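PhnB-like domain-containing protein (Pseudomonas aeruginosa, PDB 1U69) is of unknown function but has a glyoxalase-like, PhnB-type fold and has been proposed as a potential drug-resistance protein. Local coordinates at residues A[122-127]-A[154-159]; A[126-131]-A[138-143]. All blocks are in the same frame, centred on the assembly; numbering follows the deposited sequence.

Interaction 1: residues A[122-127]-A[154-159]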
# COMPACT_ATOMS: atom_id res chain seq x y z
N PRO A 122 -14.88 9.71 1.65
CA PRO A 122 -13.93 10.78 1.97
C PRO A 122 -13.05 10.43 3.18
O PRO A 122 -13.57 9.90 4.16
CB PRO A 122 -14.85 11.96 2.26
CG PRO A 122 -16.04 11.69 1.45
CD PRO A 122 -16.26 10.21 1.54
N ARG A 123 -11.75 10.68 3.11
CA ARG A 123 -10.88 10.42 4.26
C ARG A 123 -11.38 11.16 5.51
O ARG A 123 -11.22 10.69 6.63
CB ARG A 123 -9.43 10.83 3.96
CG ARG A 123 -8.68 9.82 3.11
CD ARG A 123 -7.15 9.82 3.32
NE ARG A 123 -6.46 8.84 2.45
CZ ARG A 123 -6.28 9.01 1.15
NH1 ARG A 123 -6.73 10.11 0.55
NH2 ARG A 123 -5.66 8.09 0.44
N VAL A 124 -11.99 12.33 5.30
CA VAL A 124 -12.60 13.12 6.38
C VAL A 124 -13.62 12.29 7.19
O VAL A 124 -13.66 12.36 8.43
CB VAL A 124 -13.28 14.41 5.80
CG1 VAL A 124 -14.19 15.09 6.85
CG2 VAL A 124 -12.24 15.38 5.29
N LEU A 125 -14.42 11.49 6.49
CA LEU A 125 -15.42 10.64 7.12
C LEU A 125 -14.79 9.49 7.91
O LEU A 125 -15.16 9.24 9.05
CB LEU A 125 -16.38 10.08 6.06
CG LEU A 125 -17.48 9.14 6.54
CD1 LEU A 125 -18.32 9.79 7.64
CD2 LEU A 125 -18.33 8.73 5.35
N SER A 126 -13.85 8.78 7.29
CA SER A 126 -13.20 7.65 7.95
C SER A 126 -12.50 8.05 9.26
O SER A 126 -12.58 7.34 10.26
CB SER A 126 -12.18 7.02 7.01
OG SER A 126 -12.86 6.43 5.93
N GLU A 127 -11.82 9.18 9.22
CA GLU A 127 -11.12 9.67 10.40
C GLU A 127 -12.08 10.13 11.49
O GLU A 127 -11.82 9.92 12.67
CB GLU A 127 -10.18 10.80 10.00
CG GLU A 127 -9.07 10.32 9.08
CD GLU A 127 -8.15 11.44 8.69
OE1 GLU A 127 -8.45 12.15 7.70
OE2 GLU A 127 -7.12 11.61 9.38
N THR A 154 -20.96 18.62 5.46
CA THR A 154 -21.98 18.26 6.44
C THR A 154 -21.40 17.34 7.50
O THR A 154 -21.72 17.45 8.68
CB THR A 154 -23.17 17.56 5.74
OG1 THR A 154 -23.82 18.47 4.83
CG2 THR A 154 -24.25 17.18 6.74
N ILE A 155 -20.54 16.41 7.07
CA ILE A 155 -19.86 15.54 8.01
C ILE A 155 -19.01 16.36 8.98
O ILE A 155 -19.01 16.10 10.19
CB ILE A 155 -18.98 14.50 7.25
CG1 ILE A 155 -19.87 13.52 6.47
CG2 ILE A 155 -18.07 13.74 8.22
CD1 ILE A 155 -20.86 12.72 7.33
N GLU A 156 -18.32 17.37 8.46
CA GLU A 156 -17.43 18.18 9.27
C GLU A 156 -18.20 18.98 10.31
O GLU A 156 -17.74 19.15 11.43
CB GLU A 156 -16.61 19.11 8.37
CG GLU A 156 -15.56 18.36 7.55
CD GLU A 156 -14.83 19.23 6.55
OE1 GLU A 156 -15.47 20.05 5.85
OE2 GLU A 156 -13.59 19.09 6.45
N LYS A 157 -19.40 19.44 9.94
CA LYS A 157 -20.26 20.24 10.82
C LYS A 157 -20.80 19.36 11.95
O LYS A 157 -20.84 19.77 13.11
CB LYS A 157 -21.42 20.85 10.03
CG LYS A 157 -21.01 21.82 8.92
CD LYS A 157 -22.24 22.51 8.26
CE LYS A 157 -22.40 22.21 6.75
NZ LYS A 157 -23.69 21.50 6.43
N ALA A 158 -21.23 18.15 11.61
CA ALA A 158 -21.74 17.21 12.60
C ALA A 158 -20.64 16.82 13.58
O ALA A 158 -20.86 16.79 14.79
CB ALA A 158 -22.31 15.98 11.92
N PHE A 159 -19.44 16.56 13.05
CA PHE A 159 -18.30 16.17 13.87
C PHE A 159 -17.94 17.27 14.87
O PHE A 159 -17.66 17.00 16.03
CB PHE A 159 -17.09 15.86 13.00
CG PHE A 159 -15.93 15.32 13.77
CD1 PHE A 159 -15.93 14.00 14.21
CD2 PHE A 159 -14.85 16.14 14.09
CE1 PHE A 159 -14.87 13.49 14.93
CE2 PHE A 159 -13.78 15.63 14.82
CZ PHE A 159 -13.79 14.31 15.24
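Val-124 turns CG1 anti to its own nitrogen (chi1 167°), setting it against the Glu-156 stem, and Leu-125 does likewise with CG (chi1 178°), sending its end to Ile-155 although CB heads elsewhere. Helices 123-129 and 152-159 belong to the C-terminal helical extension that follows the last strand, 117-122, of a glyoxalase-clan chain. The two short segments run roughly parallel, their axes 10.0 Å apart and inclined by 26°, a spacing that branched aliphatic side chains can bridge. Deeper in the interface, Leu-125 meets Ile-155: the leucine methyl CD1 lies 3.9 Å from Ile-155 CD1 and 4.0 Å from Ile-155 CG2, and thus touches both branches of the isoleucine. Such shape-filling hydrocarbon suits a buried site, which Met-144 and Ile-150 beside Leu-125 and Ala-143 and Met-147 beside Ile-155 extend. Toward the surface, the side chains of Val-124 and Glu-156 cross at about a right angle. Here the glutamate works through its aliphatic part, while its exposed position suits the charged end. On the far flank of helix 123-129, Arg-123 makes salt bridges with Asp-85 and with Asp-30 of the second subunit. The valine contact is close, with CG1 of Val-124 3.6 Å from CG of Glu-156.

Interaction 2: residues A[126-131]-A[138-143]; sequences SEAIAS and RRAFEA
Ile-129 and Phe-141 meet between two consecutive helices of the C-terminal extension, where helix 123-129 ends, a short connection follows, and helix 134-144 turns back across it. From CB, the isoleucine divides into two branches. CG2 lies anti to the backbone nitrogen and sits 4.0 Å from Phe-141 CD1, at the edge of the ring and near its plane. The other branch leaves through CG1, anti to the carbonyl carbon (chi1 -72°), and CG1 also comes to 4.0 Å from CD1 of Phe-141. At the tip, the isoleucine CD1 is again 4.0 Å from the phenylalanine CD1. One corner of the ring therefore receives the whole fork of the isoleucine in apolar contact, without stacking. A beta-branched residue suits this place because its two arms spread around that corner. Both side chains are only partly buried in the assembly, and Pro-40 of the third subunit packs against each of them, so this apolar patch is also part of a subunit interface.

One residue earlier on each helix, Ala-128 and Ala-140 face one another in a buried position. Their small side chains let the backbones come close, with the two CA atoms 6.2 Å apart, and Phe-159 of helix 152-159 also packs on Ala-128. Ala-130 is the first residue to leave the helical conformation, ending the helix just beyond the isoleucine. At the alanine pair, the methyl carbons CB of Ala-128 and CB of Ala-140 approach to 3.6 Å.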
# COMPACT_ATOMS: atom_id res chain seq x y z
N SER A 126 -13.85 8.78 7.29
CA SER A 126 -13.20 7.65 7.95
C SER A 126 -12.50 8.05 9.26
O SER A 126 -12.58 7.34 10.26
CB SER A 126 -12.18 7.02 7.01
OG SER A 126 -12.86 6.43 5.93
N GLU A 127 -11.82 9.18 9.22
CA GLU A 127 -11.12 9.67 10.40
C GLU A 127 -12.08 10.13 11.49
O GLU A 127 -11.82 9.92 12.67
CB GLU A 127 -10.18 10.80 10.00
CG GLU A 127 -9.07 10.32 9.08
CD GLU A 127 -8.15 11.44 8.69
OE1 GLU A 127 -8.45 12.15 7.70
OE2 GLU A 127 -7.12 11.61 9.38
N ALA A 128 -13.21 10.70 11.09
CA ALA A 128 -14.23 11.15 12.03
C ALA A 128 -14.82 9.99 12.83
O ALA A 128 -14.93 10.09 14.04
CB ALA A 128 -15.33 11.90 11.29
N ILE A 129 -15.16 8.90 12.15
CA ILE A 129 -15.79 7.74 12.77
C ILE A 129 -14.86 6.93 13.69
O ILE A 129 -15.33 6.26 14.62
CB ILE A 129 -16.37 6.81 11.64
CG1 ILE A 129 -17.60 7.47 11.01
CG2 ILE A 129 -16.72 5.43 12.16
CD1 ILE A 129 -17.94 6.90 9.65
N ALA A 130 -13.56 6.99 13.42
CA ALA A 130 -12.57 6.24 14.20
C ALA A 130 -11.93 7.10 15.29
O ALA A 130 -11.00 6.64 15.95
CB ALA A 130 -11.50 5.68 13.27
N SER A 131 -12.42 8.32 15.46
CA SER A 131 -11.84 9.28 16.40
C SER A 131 -11.95 8.78 17.85
O SER A 131 -12.96 8.18 18.22
CB SER A 131 -12.54 10.63 16.28
OG SER A 131 -11.99 11.59 17.18
N ARG A 138 -19.62 9.59 16.90
CA ARG A 138 -21.01 9.20 16.83
C ARG A 138 -21.80 10.22 16.00
O ARG A 138 -22.57 9.83 15.14
CB ARG A 138 -21.60 9.02 18.23
CG ARG A 138 -23.07 8.63 18.27
CD ARG A 138 -23.45 7.53 17.31
NE ARG A 138 -23.27 6.20 17.90
CZ ARG A 138 -22.80 5.13 17.26
NH1 ARG A 138 -22.39 5.20 15.99
NH2 ARG A 138 -22.70 3.98 17.90
N ARG A 139 -21.58 11.51 16.23
CA ARG A 139 -22.30 12.53 15.46
C ARG A 139 -22.03 12.39 13.98
O ARG A 139 -22.94 12.50 13.17
CB ARG A 139 -21.93 13.95 15.92
CG ARG A 139 -22.53 14.37 17.23
CD ARG A 139 -22.36 15.87 17.51
NE ARG A 139 -20.96 16.27 17.59
CZ ARG A 139 -20.22 16.25 18.70
NH1 ARG A 139 -20.73 15.85 19.86
NH2 ARG A 139 -18.95 16.64 18.64
N ALA A 140 -20.77 12.13 13.62
CA ALA A 140 -20.39 11.95 12.23
C ALA A 140 -21.07 10.72 11.64
O ALA A 140 -21.59 10.77 10.53
CB ALA A 140 -18.88 11.82 12.12
N PHE A 141 -21.07 9.63 12.41
CA PHE A 141 -21.72 8.38 12.01
C PHE A 141 -23.20 8.58 11.76
O PHE A 141 -23.73 8.13 10.73
CB PHE A 141 -21.52 7.29 13.07
CG PHE A 141 -21.73 5.89 12.55
CD1 PHE A 141 -20.67 5.17 12.02
CD2 PHE A 141 -22.98 5.29 12.60
CE1 PHE A 141 -20.86 3.87 11.55
CE2 PHE A 141 -23.18 4.00 12.13
CZ PHE A 141 -22.12 3.30 11.61
N GLU A 142 -23.87 9.25 12.69
CA GLU A 142 -25.29 9.54 12.55
C GLU A 142 -25.57 10.45 11.35
O GLU A 142 -26.58 10.28 10.69
CB GLU A 142 -25.83 10.16 13.85
CG GLU A 142 -25.84 9.19 15.02
CD GLU A 142 -26.51 7.87 14.69
OE1 GLU A 142 -27.65 7.92 14.17
OE2 GLU A 142 -25.92 6.77 14.94
N ALA A 143 -24.67 11.39 11.05
CA ALA A 143 -24.86 12.26 9.89
C ALA A 143 -24.68 11.48 8.56
O ALA A 143 -25.45 11.66 7.61
CB ALA A 143 -23.91 13.44 9.95

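Interactions 1 and 2 both start from helix 123-129 and lie 6 Å apart between centres, joining it to helix 152-159 and helix 134-144 respectively. Each is partly buried, and each relies on apolar packing. Interaction 1 combines buried branched aliphatics with a glutamate stem at the exposed margin; interaction 2 combines a buried alanine pair with an aliphatic-aromatic contact that meets a neighbouring subunit. The two partner helices also hold each other, completing a three-helix cluster: Ala-158 packs on Ala-143, and Arg-139 probably donates hydrogen bonds from NE to Ala-158 O and from NH2 to Phe-159 O, near the chain's C-terminal end.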